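Local coordinates for Myo-inositol-1-phosphate synthase-related protein (Thermotoga maritima MSB8, PDB 3CIN) that is of unassigned function but binds nicotinamide-adenine-dinucleotide (NAD) on a Rossmann-type parallel sheet and also carries a magnesium ion, at residues A[14-19]-A[26-31]; A[40-45]-A[53-58]; A[340-345]-A[385-390]. One frame throughout, in Å; residues are numbered along the deposited sequence. Where two conformers were deposited one is given.

Interaction 1 of 3, residues A[14-19]-A[26-31]; sequences VKVLIL and STFVAG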
ATOM      1  N   VAL A  14      28.676  31.743   6.831  1.00 35.16           N
ATOM      2  CA  VAL A  14      29.270  30.580   6.186  1.00 31.18           C
ATOM      3  C   VAL A  14      29.242  30.786   4.680  1.00 31.81           C
ATOM      4  O   VAL A  14      28.189  31.022   4.096  1.00 30.83           O
ATOM      5  CB  VAL A  14      28.603  29.249   6.593  1.00 31.76           C
ATOM      6  CG1 VAL A  14      27.159  29.237   6.233  1.00 37.54           C
ATOM      7  CG2 VAL A  14      29.341  28.040   5.931  1.00 32.80           C
ATOM      8  N   LYS A  15      30.406  30.704   4.051  1.00 28.17           N
ATOM      9  CA  LYS A  15      30.510  30.819   2.599  1.00 27.94           C
ATOM     10  C   LYS A  15      30.566  29.408   2.037  1.00 26.81           C
ATOM     11  O   LYS A  15      31.392  28.598   2.475  1.00 28.33           O
ATOM     12  CB  LYS A  15      31.741  31.602   2.157  1.00 27.04           C
ATOM     13  CG  LYS A  15      31.753  33.086   2.595  1.00 27.29           C
ATOM     14  CD  LYS A  15      33.045  33.778   2.211  1.00 33.27           C
ATOM     15  CE  LYS A  15      34.008  33.754   3.386  1.00 42.78           C
ATOM     16  N   VAL A  16      29.754  29.154   1.021  1.00 27.58           N
ATOM     17  CA  VAL A  16      29.540  27.828   0.468  1.00 26.20           C
ATOM     18  C   VAL A  16      29.841  27.799  -1.021  1.00 28.75           C
ATOM     19  O   VAL A  16      29.354  28.643  -1.789  1.00 29.29           O
ATOM     20  CB  VAL A  16      28.056  27.407   0.652  1.00 26.61           C
ATOM     21  CG1 VAL A  16      27.813  26.003   0.071  1.00 30.10           C
ATOM     22  CG2 VAL A  16      27.768  27.445   2.189  1.00 27.98           C
ATOM     23  N   LEU A  17      30.580  26.749  -1.420  1.00 28.73           N
ATOM     24  CA  LEU A  17      30.877  26.500  -2.839  1.00 27.75           C
ATOM     25  C   LEU A  17      30.172  25.192  -3.217  1.00 29.57           C
ATOM     26  O   LEU A  17      30.329  24.217  -2.517  1.00 30.76           O
ATOM     27  CB  LEU A  17      32.367  26.363  -3.041  1.00 31.75           C
ATOM     28  CG  LEU A  17      32.806  26.250  -4.503  0.65 30.17           C
ATOM     29  CD1 LEU A  17      34.085  27.062  -4.771  0.65 34.63           C
ATOM     30  CD2 LEU A  17      32.949  24.798  -4.902  0.65 36.82           C
ATOM     31  N   ILE A  18      29.495  25.171  -4.348  1.00 28.20           N
ATOM     32  CA  ILE A  18      28.754  23.978  -4.780  1.00 27.83           C
ATOM     33  C   ILE A  18      29.481  23.317  -5.925  1.00 29.47           C
ATOM     34  O   ILE A  18      29.843  23.986  -6.900  1.00 29.08           O
ATOM     35  CB  ILE A  18      27.303  24.371  -5.285  1.00 31.55           C
ATOM     36  CG1 ILE A  18      26.437  24.912  -4.119  1.00 32.08           C
ATOM     37  CG2 ILE A  18      26.634  23.171  -5.996  1.00 29.93           C
ATOM     38  CD1 ILE A  18      25.183  25.681  -4.532  1.00 30.97           C
ATOM     39  N   LEU A  19      29.613  22.001  -5.860  1.00 27.56           N
ATOM     40  CA  LEU A  19      30.135  21.195  -6.977  1.00 27.76           C
ATOM     41  C   LEU A  19      28.958  20.398  -7.518  1.00 30.75           C
ATOM     42  O   LEU A  19      28.426  19.535  -6.827  1.00 30.90           O
ATOM     43  CB  LEU A  19      31.252  20.277  -6.501  1.00 30.00           C
ATOM     44  CG  LEU A  19      32.399  20.949  -5.750  1.00 33.26           C
ATOM     45  CD1 LEU A  19      33.297  19.826  -5.203  1.00 34.17           C
ATOM     46  CD2 LEU A  19      33.126  21.960  -6.609  1.00 33.18           C
ATOM     47  N   SER A  26      20.254  23.068  -6.997  1.00 26.34           N
ATOM     48  CA  SER A  26      19.398  24.136  -7.345  1.00 26.92           C
ATOM     49  C   SER A  26      18.220  24.254  -6.350  1.00 27.82           C
ATOM     50  O   SER A  26      17.754  25.332  -6.083  1.00 28.80           O
ATOM     51  CB  SER A  26      18.920  23.957  -8.774  1.00 26.90           C
ATOM     52  OG  SER A  26      19.999  24.044  -9.684  1.00 28.80           O
ATOM     53  N   THR A  27      17.772  23.141  -5.783  1.00 27.68           N
ATOM     54  CA  THR A  27      16.713  23.190  -4.778  1.00 29.78           C
ATOM     55  C   THR A  27      17.273  23.802  -3.482  1.00 29.40           C
ATOM     56  O   THR A  27      16.585  24.607  -2.842  1.00 30.44           O
ATOM     57  CB  THR A  27      16.193  21.814  -4.517  1.00 28.28           C
ATOM     58  OG1 THR A  27      15.672  21.306  -5.748  1.00 29.05           O
ATOM     59  CG2 THR A  27      15.079  21.836  -3.470  1.00 29.46           C
ATOM     60  N   PHE A  28      18.494  23.436  -3.119  1.00 30.81           N
ATOM     61  CA  PHE A  28      19.222  24.050  -1.974  1.00 27.38           C
ATOM     62  C   PHE A  28      19.276  25.536  -2.138  1.00 30.72           C
ATOM     63  O   PHE A  28      18.935  26.291  -1.228  1.00 31.55           O
ATOM     64  CB  PHE A  28      20.637  23.456  -1.910  1.00 29.68           C
ATOM     65  CG  PHE A  28      21.550  24.100  -0.920  1.00 30.60           C
ATOM     66  CD1 PHE A  28      21.284  24.082   0.448  1.00 32.64           C
ATOM     67  CD2 PHE A  28      22.731  24.685  -1.355  1.00 34.68           C
ATOM     68  CE1 PHE A  28      22.178  24.614   1.360  1.00 33.15           C
ATOM     69  CE2 PHE A  28      23.632  25.253  -0.449  1.00 37.52           C
ATOM     70  CZ  PHE A  28      23.337  25.283   0.909  1.00 36.63           C
ATOM     71  N   VAL A  29      19.644  25.983  -3.325  1.00 29.37           N
ATOM     72  CA  VAL A  29      19.801  27.430  -3.551  1.00 30.00           C
ATOM     73  C   VAL A  29      18.461  28.141  -3.525  1.00 29.11           C
ATOM     74  O   VAL A  29      18.293  29.212  -2.900  1.00 29.31           O
ATOM     75  CB  VAL A  29      20.625  27.747  -4.836  1.00 30.26           C
ATOM     76  CG1 VAL A  29      20.603  29.249  -5.191  1.00 31.90           C
ATOM     77  CG2 VAL A  29      22.103  27.224  -4.676  1.00 25.76           C
ATOM     78  N   ALA A  30      17.494  27.553  -4.193  1.00 28.57           N
ATOM     79  CA  ALA A  30      16.183  28.211  -4.331  1.00 29.88           C
ATOM     80  C   ALA A  30      15.470  28.244  -2.968  1.00 30.01           C
ATOM     81  O   ALA A  30      14.822  29.249  -2.598  1.00 28.97           O
ATOM     82  CB  ALA A  30      15.377  27.465  -5.334  1.00 33.12           C
ATOM     83  N   GLY A  31      15.562  27.134  -2.250  1.00 28.67           N
ATOM     84  CA  GLY A  31      14.973  27.032  -0.913  1.00 30.72           C
ATOM     85  C   GLY A  31      15.607  28.033   0.036  1.00 30.89           C
ATOM     86  O   GLY A  31      14.914  28.722   0.811  1.00 30.17           O
TER

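Interaction 2 of 3, residues A[40-45]-A[53-58]; sequences IEPYGV and IGFEDI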
ATOM      1  N   ILE A  40       9.136  31.322   3.193  1.00 37.64           N
ATOM      2  CA  ILE A  40       8.747  30.015   3.693  1.00 36.45           C
ATOM      3  C   ILE A  40       9.349  29.735   5.053  1.00 35.55           C
ATOM      4  O   ILE A  40      10.384  30.292   5.393  1.00 31.68           O
ATOM      5  CB  ILE A  40       9.213  28.852   2.764  1.00 35.82           C
ATOM      6  CG1 ILE A  40      10.729  28.738   2.704  1.00 37.95           C
ATOM      7  CG2 ILE A  40       8.600  28.948   1.367  1.00 47.36           C
ATOM      8  CD1 ILE A  40      11.255  27.762   1.634  1.00 38.39           C
ATOM      9  N   GLU A  41       8.756  28.786   5.771  1.00 33.68           N
ATOM     10  CA  GLU A  41       9.329  28.291   7.010  1.00 31.75           C
ATOM     11  C   GLU A  41      10.325  27.194   6.704  1.00 31.54           C
ATOM     12  O   GLU A  41      10.214  26.551   5.673  1.00 30.25           O
ATOM     13  CB  GLU A  41       8.228  27.694   7.898  1.00 34.68           C
ATOM     14  CG  GLU A  41       7.335  28.722   8.587  1.00 39.97           C
ATOM     15  CD  GLU A  41       8.150  29.638   9.485  1.00 49.84           C
ATOM     16  OE1 GLU A  41       8.564  29.179  10.563  1.00 50.74           O
ATOM     17  OE2 GLU A  41       8.413  30.792   9.098  1.00 56.16           O
ATOM     18  N   PRO A  42      11.316  26.959   7.601  1.00 30.22           N
ATOM     19  CA  PRO A  42      12.313  25.935   7.365  1.00 29.77           C
ATOM     20  C   PRO A  42      11.885  24.487   7.619  1.00 29.86           C
ATOM     21  O   PRO A  42      12.665  23.704   8.187  1.00 28.09           O
ATOM     22  CB  PRO A  42      13.443  26.314   8.322  1.00 33.26           C
ATOM     23  CG  PRO A  42      12.784  27.108   9.388  1.00 33.23           C
ATOM     24  CD  PRO A  42      11.548  27.698   8.851  1.00 29.87           C
ATOM     25  N   TYR A  43      10.693  24.122   7.160  1.00 27.12           N
ATOM     26  CA  TYR A  43      10.348  22.694   7.147  1.00 27.87           C
ATOM     27  C   TYR A  43      11.348  21.919   6.337  1.00 28.31           C
ATOM     28  O   TYR A  43      11.918  22.421   5.343  1.00 29.15           O
ATOM     29  CB  TYR A  43       8.931  22.475   6.636  1.00 25.55           C
ATOM     30  CG  TYR A  43       7.930  23.257   7.379  1.00 27.80           C
ATOM     31  CD1 TYR A  43       7.856  23.184   8.788  1.00 29.87           C
ATOM     32  CD2 TYR A  43       7.062  24.104   6.727  1.00 33.72           C
ATOM     33  CE1 TYR A  43       6.955  23.941   9.479  1.00 32.43           C
ATOM     34  CE2 TYR A  43       6.150  24.863   7.423  1.00 38.33           C
ATOM     35  CZ  TYR A  43       6.073  24.753   8.800  1.00 31.64           C
ATOM     36  OH  TYR A  43       5.167  25.513   9.492  1.00 39.25           O
ATOM     37  N   GLY A  44      11.637  20.704   6.764  1.00 27.14           N
ATOM     38  CA  GLY A  44      12.683  19.892   6.156  1.00 28.95           C
ATOM     39  C   GLY A  44      14.129  20.222   6.526  1.00 28.29           C
ATOM     40  O   GLY A  44      15.083  19.521   6.111  1.00 32.41           O
ATOM     41  N   VAL A  45      14.315  21.284   7.297  1.00 29.74           N
ATOM     42  CA  VAL A  45      15.647  21.633   7.829  1.00 28.65           C
ATOM     43  C   VAL A  45      15.640  21.212   9.312  1.00 28.24           C
ATOM     44  O   VAL A  45      15.015  21.878  10.152  1.00 28.46           O
ATOM     45  CB  VAL A  45      15.883  23.139   7.742  1.00 27.76           C
ATOM     46  CG1 VAL A  45      17.326  23.464   8.270  1.00 29.01           C
ATOM     47  CG2 VAL A  45      15.721  23.620   6.274  1.00 31.72           C
ATOM     48  N   ILE A  53      24.041  30.306  13.342  1.00 32.80           N
ATOM     49  CA  ILE A  53      24.138  30.797  11.999  1.00 33.76           C
ATOM     50  C   ILE A  53      22.720  30.781  11.435  1.00 32.70           C
ATOM     51  O   ILE A  53      22.034  29.735  11.467  1.00 30.49           O
ATOM     52  CB  ILE A  53      25.092  29.899  11.114  1.00 33.20           C
ATOM     53  CG1 ILE A  53      26.546  29.914  11.646  1.00 39.17           C
ATOM     54  CG2 ILE A  53      25.042  30.356   9.663  1.00 31.49           C
ATOM     55  CD1 ILE A  53      27.441  28.831  11.056  1.00 40.43           C
ATOM     56  N   GLY A  54      22.242  31.949  11.024  1.00 33.91           N
ATOM     57  CA  GLY A  54      20.914  32.050  10.440  1.00 35.99           C
ATOM     58  C   GLY A  54      20.942  31.888   8.932  1.00 36.97           C
ATOM     59  O   GLY A  54      22.010  31.888   8.325  1.00 37.89           O
ATOM     60  N   PHE A  55      19.770  31.800   8.318  1.00 35.04           N
ATOM     61  CA  PHE A  55      19.708  31.469   6.897  1.00 32.94           C
ATOM     62  C   PHE A  55      20.279  32.609   6.038  1.00 33.30           C
ATOM     63  O   PHE A  55      20.898  32.341   5.010  1.00 36.69           O
ATOM     64  CB  PHE A  55      18.300  31.086   6.466  1.00 36.13           C
ATOM     65  CG  PHE A  55      17.682  30.011   7.310  1.00 30.47           C
ATOM     66  CD1 PHE A  55      18.318  28.799   7.534  1.00 30.59           C
ATOM     67  CD2 PHE A  55      16.438  30.215   7.885  1.00 29.81           C
ATOM     68  CE1 PHE A  55      17.707  27.833   8.309  1.00 35.81           C
ATOM     69  CE2 PHE A  55      15.825  29.259   8.666  1.00 31.41           C
ATOM     70  CZ  PHE A  55      16.460  28.063   8.890  1.00 29.65           C
ATOM     71  N   GLU A  56      20.106  33.843   6.481  1.00 30.87           N
ATOM     72  CA  GLU A  56      20.653  35.023   5.819  1.00 34.15           C
ATOM     73  C   GLU A  56      22.183  35.065   5.819  1.00 34.21           C
ATOM     74  O   GLU A  56      22.779  35.783   5.010  1.00 36.69           O
ATOM     75  CB  GLU A  56      20.128  36.308   6.484  1.00 36.39           C
ATOM     76  CG  GLU A  56      20.593  36.521   7.958  1.00 47.71           C
ATOM     77  CD  GLU A  56      19.716  35.852   9.071  1.00 59.85           C
ATOM     78  OE1 GLU A  56      18.999  34.809   8.867  1.00 49.72           O
ATOM     79  OE2 GLU A  56      19.785  36.394  10.201  1.00 60.14           O
ATOM     80  N   ASP A  57      22.791  34.328   6.742  1.00 34.78           N
ATOM     81  CA  ASP A  57      24.239  34.237   6.928  1.00 34.56           C
ATOM     82  C   ASP A  57      24.941  33.162   6.057  1.00 32.81           C
ATOM     83  O   ASP A  57      26.155  32.987   6.166  1.00 34.49           O
ATOM     84  CB  ASP A  57      24.533  33.883   8.408  1.00 38.61           C
ATOM     85  CG  ASP A  57      23.976  34.897   9.415  1.00 46.76           C
ATOM     86  OD1 ASP A  57      24.115  36.111   9.152  1.00 43.63           O
ATOM     87  OD2 ASP A  57      23.445  34.465  10.493  1.00 45.04           O
ATOM     88  N   ILE A  58      24.182  32.410   5.245  1.00 30.39           N
ATOM     89  CA  ILE A  58      24.727  31.418   4.326  1.00 28.59           C
ATOM     90  C   ILE A  58      24.867  32.097   2.956  1.00 30.64           C
ATOM     91  O   ILE A  58      23.869  32.573   2.393  1.00 31.10           O
ATOM     92  CB  ILE A  58      23.815  30.230   4.230  1.00 30.24           C
ATOM     93  CG1 ILE A  58      23.719  29.550   5.587  1.00 31.72           C
ATOM     94  CG2 ILE A  58      24.298  29.258   3.157  1.00 27.38           C
ATOM     95  CD1 ILE A  58      22.622  28.468   5.584  1.00 30.60           C
TER

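Interaction 3 of 3, residues A[340-345]-A[385-390]; sequences VRLGKI and IWAGLK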
ATOM      1  N   VAL A 340      25.809  22.587   5.973  1.00 28.71           N
ATOM      2  CA  VAL A 340      26.737  23.680   5.792  1.00 28.81           C
ATOM      3  C   VAL A 340      27.002  24.462   7.080  1.00 31.21           C
ATOM      4  O   VAL A 340      28.122  24.918   7.317  1.00 29.43           O
ATOM      5  CB  VAL A 340      26.322  24.652   4.642  1.00 28.14           C
ATOM      6  CG1 VAL A 340      26.248  23.915   3.288  1.00 30.76           C
ATOM      7  CG2 VAL A 340      25.056  25.452   4.968  1.00 27.57           C
ATOM      8  N   ARG A 341      25.984  24.645   7.921  1.00 28.99           N
ATOM      9  CA  ARG A 341      26.155  25.387   9.192  1.00 28.42           C
ATOM     10  C   ARG A 341      26.912  24.517  10.194  1.00 29.23           C
ATOM     11  O   ARG A 341      27.783  24.981  10.909  1.00 27.89           O
ATOM     12  CB  ARG A 341      24.796  25.770   9.754  1.00 26.97           C
ATOM     13  CG  ARG A 341      24.026  26.766   8.839  1.00 26.86           C
ATOM     14  CD  ARG A 341      22.765  27.221   9.400  1.00 28.03           C
ATOM     15  NE  ARG A 341      21.739  26.192   9.441  1.00 29.38           N
ATOM     16  CZ  ARG A 341      20.569  26.327  10.094  1.00 32.70           C
ATOM     17  NH1 ARG A 341      20.263  27.447  10.791  1.00 28.84           N
ATOM     18  NH2 ARG A 341      19.711  25.328  10.071  1.00 30.90           N
ATOM     19  N   LEU A 342      26.577  23.238  10.258  1.00 28.76           N
ATOM     20  CA  LEU A 342      27.340  22.324  11.090  1.00 28.46           C
ATOM     21  C   LEU A 342      28.795  22.199  10.626  1.00 28.76           C
ATOM     22  O   LEU A 342      29.707  21.953  11.441  1.00 29.50           O
ATOM     23  CB  LEU A 342      26.692  20.946  11.084  1.00 28.86           C
ATOM     24  CG  LEU A 342      25.313  20.801  11.723  1.00 33.83           C
ATOM     25  CD1 LEU A 342      24.705  19.413  11.393  1.00 31.16           C
ATOM     26  CD2 LEU A 342      25.349  21.065  13.234  1.00 29.55           C
ATOM     27  N   GLY A 343      29.038  22.315   9.332  1.00 30.52           N
ATOM     28  CA  GLY A 343      30.424  22.270   8.834  1.00 31.02           C
ATOM     29  C   GLY A 343      31.234  23.445   9.350  1.00 29.91           C
ATOM     30  O   GLY A 343      32.393  23.294   9.707  1.00 31.29           O
ATOM     31  N   LYS A 344      30.635  24.626   9.360  1.00 29.05           N
ATOM     32  CA  LYS A 344      31.316  25.819   9.919  1.00 28.50           C
ATOM     33  C   LYS A 344      31.587  25.674  11.428  1.00 27.36           C
ATOM     34  O   LYS A 344      32.637  26.075  11.917  1.00 31.66           O
ATOM     35  CB  LYS A 344      30.488  27.051   9.605  1.00 31.08           C
ATOM     36  CG  LYS A 344      31.086  28.365  10.019  1.00 31.32           C
ATOM     37  CD  LYS A 344      32.406  28.609   9.304  1.00 36.75           C
ATOM     38  CE  LYS A 344      32.884  30.043   9.397  1.00 39.55           C
ATOM     39  NZ  LYS A 344      32.772  30.610  10.760  1.00 45.74           N
ATOM     40  N   ILE A 345      30.649  25.094  12.199  1.00 27.38           N
ATOM     41  CA  ILE A 345      30.912  24.792  13.594  1.00 29.08           C
ATOM     42  C   ILE A 345      32.082  23.813  13.769  1.00 28.49           C
ATOM     43  O   ILE A 345      32.978  24.019  14.601  1.00 31.33           O
ATOM     44  CB  ILE A 345      29.636  24.227  14.317  1.00 31.47           C
ATOM     45  CG1 ILE A 345      28.562  25.339  14.439  1.00 33.35           C
ATOM     46  CG2 ILE A 345      29.975  23.703  15.688  1.00 30.83           C
ATOM     47  CD1 ILE A 345      27.137  24.813  14.738  1.00 31.41           C
ATOM     48  N   ILE A 385      23.433  16.978  20.762  1.00 30.40           N
ATOM     49  CA  ILE A 385      24.396  17.202  21.825  1.00 30.47           C
ATOM     50  C   ILE A 385      25.704  17.712  21.232  1.00 31.61           C
ATOM     51  O   ILE A 385      26.287  18.613  21.776  1.00 31.76           O
ATOM     52  CB  ILE A 385      24.645  15.933  22.649  1.00 30.98           C
ATOM     53  CG1 ILE A 385      23.397  15.597  23.468  1.00 31.28           C
ATOM     54  CG2 ILE A 385      25.842  16.135  23.629  1.00 30.78           C
ATOM     55  CD1 ILE A 385      23.302  14.101  23.900  1.00 32.95           C
ATOM     56  N   TRP A 386      26.152  17.127  20.129  1.00 31.07           N
ATOM     57  CA  TRP A 386      27.389  17.582  19.444  1.00 30.76           C
ATOM     58  C   TRP A 386      27.289  19.058  19.054  1.00 30.55           C
ATOM     59  O   TRP A 386      28.276  19.824  19.162  1.00 30.77           O
ATOM     60  CB  TRP A 386      27.644  16.734  18.189  1.00 33.59           C
ATOM     61  CG  TRP A 386      28.905  17.139  17.443  1.00 32.27           C
ATOM     62  CD1 TRP A 386      30.179  16.658  17.632  1.00 31.30           C
ATOM     63  CD2 TRP A 386      29.003  18.142  16.427  1.00 30.60           C
ATOM     64  NE1 TRP A 386      31.046  17.288  16.788  1.00 30.95           N
ATOM     65  CE2 TRP A 386      30.337  18.182  16.013  1.00 27.21           C
ATOM     66  CE3 TRP A 386      28.072  18.983  15.801  1.00 32.62           C
ATOM     67  CZ2 TRP A 386      30.792  19.087  15.033  1.00 36.08           C
ATOM     68  CZ3 TRP A 386      28.519  19.860  14.842  1.00 32.58           C
ATOM     69  CH2 TRP A 386      29.857  19.914  14.475  1.00 33.28           C
ATOM     70  N   ALA A 387      26.104  19.467  18.616  1.00 32.26           N
ATOM     71  CA  ALA A 387      25.861  20.818  18.100  1.00 32.69           C
ATOM     72  C   ALA A 387      25.716  21.828  19.194  1.00 34.48           C
ATOM     73  O   ALA A 387      25.529  22.997  18.897  1.00 37.25           O
ATOM     74  CB  ALA A 387      24.597  20.851  17.222  1.00 31.18           C
ATOM     75  N   GLY A 388      25.734  21.398  20.451  1.00 35.41           N
ATOM     76  CA  GLY A 388      25.522  22.301  21.602  1.00 35.95           C
ATOM     77  C   GLY A 388      24.071  22.600  21.936  1.00 34.73           C
ATOM     78  O   GLY A 388      23.766  23.606  22.562  1.00 37.52           O
ATOM     79  N   LEU A 389      23.161  21.728  21.552  1.00 28.38           N
ATOM     80  CA  LEU A 389      21.754  21.906  21.844  1.00 29.57           C
ATOM     81  C   LEU A 389      21.313  20.943  22.908  1.00 34.64           C
ATOM     82  O   LEU A 389      22.023  19.985  23.192  1.00 42.51           O
ATOM     83  CB  LEU A 389      20.926  21.692  20.581  1.00 30.81           C
ATOM     84  CG  LEU A 389      21.329  22.542  19.377  1.00 32.77           C
ATOM     85  CD1 LEU A 389      20.596  22.062  18.130  1.00 34.94           C
ATOM     86  CD2 LEU A 389      21.066  24.034  19.606  1.00 30.22           C
ATOM     87  N   LYS A 390      20.153  21.219  23.505  1.00 36.14           N
ATOM     88  CA  LYS A 390      19.502  20.297  24.448  1.00 39.02           C
ATOM     89  C   LYS A 390      18.781  19.234  23.624  1.00 41.68           C
ATOM     90  O   LYS A 390      18.337  19.538  22.518  1.00 40.54           O
ATOM     91  CB  LYS A 390      18.505  21.045  25.343  1.00 39.46           C
TER

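Interaction 1 of 3, residues A[14-19]-A[26-31]
The side chain of I18 overlaps those of F28 and V29, joining strand 14-19 to helix 23-36, the first strand and helix of a Rossmann-type beta-alpha-beta unit that goes on to strand 58-65. The two segments run nearly antiparallel, at 148°, with their axes 11.0 Å apart, as expected for a helix returning over its own sheet. V16 and I18, two residues apart on the strand, both send CB toward the helix. CG1 of I18 stands anti to the carbonyl carbon (chi1 -66°), and this carries CD1 out from the sheet to the helix. There the methyl presses on V29 CG2 at 3.4 Å from I18 CD1, tighter than ordinary van der Waals contact. I18 CD1 also reaches the edge of the F28 ring, near its plane, 4.1 Å from CD2. With CG anti to the backbone N (chi1 172°), the F28 ring extends toward the sheet, where I60 of strand 58-65 also touches it. The four residues are buried and no hydrogen bond crosses between the segments, so the joint is wholly apolar. Two residues earlier on the strand, V16 CG1 approaches F28 CE2 obliquely at 4.3 Å.

Interaction 2 of 3, residues A[40-45]-A[53-58]
P42 and F55 have the nearest CA atoms of the two segments, 9.2 Å apart, and neither backbone forms a hydrogen bond to the other. Both segments belong to the long connection of a beta-alpha-beta crossover, between helix 23-36 and strand 58-65. Segment 40-45 closes in a type II beta turn, P42 to V45, with V45 N bonded to P42 O at 3.1 Å; G44 takes the third position with the positive phi that suits glycine. Segment 53-58 holds a short 3-10 turn, residues 55-57, and D57 N meets G54 O at 3.0 Å.

The gap is bridged by the F55 side chain. Its CG lies anti to the carbonyl carbon (chi1 -53°), which directs the ring at the proline turn. P42 CB approaches F55 CZ at 3.5 Å and P42 CG lies 3.8 Å from F55 CE2, so the far corner of the ring rests against two carbons of the pyrrolidine. The two side chains cross at about a right angle. From the end of the turn, V45 CG1 adds a looser, oblique contact, 4.4 Å from F55 CE1. All three residues are buried: V337 and R341 of helix 328-348 also touch F55, while L35 of helix 23-36 packs on P42. The turn faces the second subunit as well, where F313 of that subunit packs on V45 and Y242 of that subunit meets the Y43 ring.

The backbone bearing F55 is tied down locally by a side chain. G54 N donates to D57 OD2 over 2.8 Å at an N-H...O angle of 152°, reaching that oxygen on its anti side, 17° out of the carboxylate plane.

Interaction 3 of 3, residues A[340-345]-A[385-390]
NE1 of W386 is hydrogen-bonded to E351 OE1, and the benzo end of the same indole presses on L342 and I345. The ring is thus held by a polar bond at its pyrrole end and by apolar contacts at the other. R349 adds a cation-pi contact to the ring and also bonds to W386 O through NH2, so one arginine grips both side chain and backbone. W386 has CG anti to its own N (chi1 180°), which swings the indole across to the other helix. L342 CD2 touches CZ3 of W386 at 3.8 Å, the two side chains crossing at a slant. The carbonyl oxygen L342 O lies at the ring edge, near its plane, 3.7 Å from W386 CH2. One turn on, I345 CG2 meets W386 CH2 obliquely at 4.0 Å, and the two side chains lie alongside each other, pointing opposite ways. A387 CB completes the patch, 4.1 Å from L342 CD2. Just beyond, helix 376-386 ends in a Schellman motif at G388, whose N bonds to I385 O at 3.1 Å. The contact therefore sets the C-terminal end of helix 376-386 against helix 328-348. Helix 356-362 flanks both, through V358 on L342 and W386, while V340 and K344 rest on V16 and V14 of strand 14-19.

How the interactions relate
Helix 328-348 and strand 14-19 connect the three contacts. Interactions 1 and 2, with centres about 12 Å apart, are joined where V14 N probably bonds to D57 O at 2.9 Å and V14 CG1 packs on I58 CG1 at 3.5 Å. R341 links interactions 2 and 3, with centres about 14 Å apart: its NH1 probably bonds to I53 O at 3.0 Å and lies 3.6 Å from F55 CE1. Interactions 1 and 3, whose centres are about 19 Å apart, meet through F28 CZ and V340 CG1 at 4.0 Å. Interaction 1 lies nearer the bound NAD, the I18 side chain being about 8 Å from it; the V45 side chain of interaction 2 is about 14 Å away.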